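Local structure of putative cathepsin d (Ixodes ricinus, 5N7Q) at residues Ser39-Leu44 with Ser131-Gly136. The protein probably cleaves proteins internally as a pepsin-like aspartic endopeptidase of the cathepsin D type, and is seen here with the inhibitor pepstatin A bound. Sequence-based numbering, arbitrary orientation.
Sequences SANLWL and SIAVDG
Asn-41 reads the backbone of Val-134 with both ends of its carboxamide, a worked example of how one amide side chain can meet the N-H and the C=O of a single residue, as a pair of backbone bonds would. Asn-41 OD1 accepts the Val-134 N-H at 2.9 Å, on a lone pair in the carbonyl plane. Asn-41 ND2 donates to Val-134 O at 3.0 Å, and this N-H...O path is nearly straight at 166°. That oxygen lies almost in the plane of the amide, so the two bonds together set the rotation of the group. Chi1 of -71° puts Asn-41 CG anti to the carbonyl carbon, beside the backbone N. The side chains of Asn-41 and Val-134 cross at about a right angle, with Val-134 CB 3.6 Å from Asn-41 OD1. Beside this polar grip the packing is close and apolar: buried Ala-40 sets its CB 3.7 Å from Ala-133 CA and 3.8 Å from Ala-133 CB.

In the bilobal pepsin fold, residues 39-41 follow the Asp-Thr-Gly motif of the predicted catalytic Asp-36, whose OD2 is hydrogen-bonded to Ser-39 OG; the contact thus ties the chain leaving the active-site loop to the loop between strand 123-126 and helix 140-146. Ile-77, from strand 69-79, touches both Asn-41 and Val-134.

Toward Ile-132 the fit slackens. Chi1 of 65° places its CG1 as the branch that meets Ala-40 CB, at 4.1 Å. Ile-132 CD1 comes only to 4.4 Å from Ser-39 CA, and this partly exposed side chain also touches Tyr-196.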
ATOM      1  N   SER A  39       3.667   1.837   6.042  1.00  7.45           N
ATOM      2  CA  SER A  39       4.468   2.832   6.720  1.00  7.67           C
ATOM      3  C   SER A  39       3.548   3.688   7.569  1.00  7.55           C
ATOM      4  O   SER A  39       2.335   3.567   7.436  1.00  7.06           O
ATOM      5  CB  SER A  39       5.279   3.666   5.732  1.00  7.87           C
ATOM      6  OG  SER A  39       4.451   4.552   4.987  1.00  8.39           O
ATOM      7  N   ALA A  40       4.125   4.494   8.464  1.00  8.00           N
ATOM      8  CA  ALA A  40       3.326   5.222   9.475  1.00  8.22           C
ATOM      9  C   ALA A  40       3.458   6.749   9.420  1.00  8.62           C
ATOM     10  O   ALA A  40       2.762   7.429  10.171  1.00 10.07           O
ATOM     11  CB  ALA A  40       3.623   4.715  10.881  1.00  8.70           C
ATOM     12  N   ASN A  41       4.280   7.275   8.516  1.00  8.31           N
ATOM     13  CA  ASN A  41       4.573   8.721   8.468  1.00  8.11           C
ATOM     14  C   ASN A  41       3.853   9.406   7.320  1.00  8.14           C
ATOM     15  O   ASN A  41       3.664   8.801   6.245  1.00  8.04           O
ATOM     16  CB  ASN A  41       6.074   8.954   8.313  1.00  8.38           C
ATOM     17  CG  ASN A  41       6.839   8.604   9.564  1.00  9.34           C
ATOM     18  OD1 ASN A  41       7.135   7.444   9.789  1.00  9.61           O
ATOM     19  ND2 ASN A  41       7.113   9.605  10.408  1.00  9.53           N
ATOM     20  N   LEU A  42       3.484  10.667   7.540  1.00  8.07           N
ATOM     21  CA  LEU A  42       3.024  11.564   6.483  1.00  8.08           C
ATOM     22  C   LEU A  42       4.175  12.481   6.091  1.00  8.04           C
ATOM     23  O   LEU A  42       4.820  13.084   6.953  1.00  8.18           O
ATOM     24  CB  LEU A  42       1.864  12.421   6.975  1.00  8.30           C
ATOM     25  CG  LEU A  42       1.336  13.526   6.051  1.00  8.65           C
ATOM     26  CD1 LEU A  42       0.836  13.067   4.699  1.00  9.05           C
ATOM     27  CD2 LEU A  42       0.260  14.245   6.830  1.00  8.97           C
ATOM     28  N   TRP A  43       4.428  12.615   4.790  1.00  7.82           N
ATOM     29  CA  TRP A  43       5.382  13.645   4.332  1.00  8.65           C
ATOM     30  C   TRP A  43       4.989  14.190   2.973  1.00  8.29           C
ATOM     31  O   TRP A  43       4.291  13.540   2.204  1.00  8.59           O
ATOM     32  CB  TRP A  43       6.832  13.147   4.317  1.00  8.24           C
ATOM     33  CG  TRP A  43       7.107  12.020   3.364  1.00  8.72           C
ATOM     34  CD1 TRP A  43       7.088  10.662   3.661  1.00  8.98           C
ATOM     35  CD2 TRP A  43       7.389  12.115   1.974  1.00  9.06           C
ATOM     36  NE1 TRP A  43       7.351   9.939   2.539  1.00  9.22           N
ATOM     37  CE2 TRP A  43       7.498  10.795   1.476  1.00  9.16           C
ATOM     38  CE3 TRP A  43       7.499  13.186   1.077  1.00  9.00           C
ATOM     39  CZ2 TRP A  43       7.802  10.523   0.139  1.00  9.59           C
ATOM     40  CZ3 TRP A  43       7.798  12.908  -0.261  1.00  9.34           C
ATOM     41  CH2 TRP A  43       7.924  11.587  -0.705  1.00  9.88           C
ATOM     42  N   LEU A  44       5.438  15.416   2.725  1.00  8.55           N
ATOM     43  CA  LEU A  44       5.180  16.183   1.498  1.00  9.13           C
ATOM     44  C   LEU A  44       6.433  16.963   1.142  1.00  9.29           C
ATOM     45  O   LEU A  44       7.253  17.256   2.029  1.00  9.25           O
ATOM     46  CB  LEU A  44       4.015  17.151   1.700  1.00  9.56           C
ATOM     47  CG  LEU A  44       2.644  16.503   1.926  1.00 10.73           C
ATOM     48  CD1 LEU A  44       1.676  17.522   2.452  1.00 11.65           C
ATOM     49  CD2 LEU A  44       2.153  15.783   0.672  1.00 10.50           C
ATOM     50  N   SER A 131       3.780   2.325  16.304  1.00  7.82           N
ATOM     51  CA  SER A 131       5.025   1.750  16.778  1.00  8.49           C
ATOM     52  C   SER A 131       6.169   1.909  15.765  1.00  8.86           C
ATOM     53  O   SER A 131       7.324   2.001  16.180  1.00 10.65           O
ATOM     54  CB  SER A 131       4.821   0.283  17.095  1.00  8.33           C
ATOM     55  OG  SER A 131       4.420  -0.412  15.906  1.00  8.60           O
ATOM     56  N   ILE A 132       5.876   1.965  14.467  1.00  8.98           N
ATOM     57  CA  ILE A 132       6.944   2.086  13.448  1.00  9.15           C
ATOM     58  C   ILE A 132       7.076   3.493  12.849  1.00  9.41           C
ATOM     59  O   ILE A 132       7.841   3.676  11.921  1.00 11.31           O
ATOM     60  CB  ILE A 132       6.822   1.017  12.333  1.00  9.38           C
ATOM     61  CG1 ILE A 132       5.556   1.210  11.512  1.00  9.80           C
ATOM     62  CG2 ILE A 132       6.844  -0.371  12.956  1.00  9.30           C
ATOM     63  CD1 ILE A 132       5.527   0.411  10.226  1.00  9.85           C
ATOM     64  N   ALA A 133       6.363   4.468  13.404  1.00  9.34           N
ATOM     65  CA  ALA A 133       6.500   5.854  12.930  1.00  9.45           C
ATOM     66  C   ALA A 133       7.893   6.402  13.249  1.00  9.95           C
ATOM     67  O   ALA A 133       8.316   6.415  14.411  1.00 10.78           O
ATOM     68  CB  ALA A 133       5.448   6.736  13.556  1.00  9.78           C
ATOM     69  N   VAL A 134       8.568   6.878  12.216  1.00  9.26           N
ATOM     70  CA  VAL A 134       9.857   7.551  12.370  1.00  9.49           C
ATOM     71  C   VAL A 134       9.628   8.808  13.204  1.00  9.92           C
ATOM     72  O   VAL A 134       8.658   9.525  13.013  1.00 10.05           O
ATOM     73  CB  VAL A 134      10.486   7.827  10.998  1.00  9.92           C
ATOM     74  CG1 VAL A 134      11.718   8.712  11.112  1.00 10.32           C
ATOM     75  CG2 VAL A 134      10.851   6.532  10.310  1.00 10.28           C
ATOM     76  N   ASP A 135      10.535   9.010  14.159  1.00  9.97           N
ATOM     77  CA  ASP A 135      10.460  10.076  15.154  1.00 10.77           C
ATOM     78  C   ASP A 135       9.277   9.978  16.130  1.00 11.05           C
ATOM     79  O   ASP A 135       9.054  10.900  16.878  1.00 12.08           O
ATOM     80  CB  ASP A 135      10.469  11.470  14.504  1.00 11.73           C
ATOM     81  CG  ASP A 135      11.806  11.852  13.856  1.00 12.58           C
ATOM     82  OD1 ASP A 135      12.789  11.086  13.847  1.00 14.50           O
ATOM     83  OD2 ASP A 135      11.863  13.007  13.354  1.00 13.37           O
ATOM     84  N   GLY A 136       8.541   8.861  16.132  1.00 10.69           N
ATOM     85  CA  GLY A 136       7.444   8.676  17.073  1.00 11.16           C
ATOM     86  C   GLY A 136       6.275   9.624  16.893  1.00 11.30           C
ATOM     87  O   GLY A 136       5.471   9.805  17.788  1.00 13.21           O
TER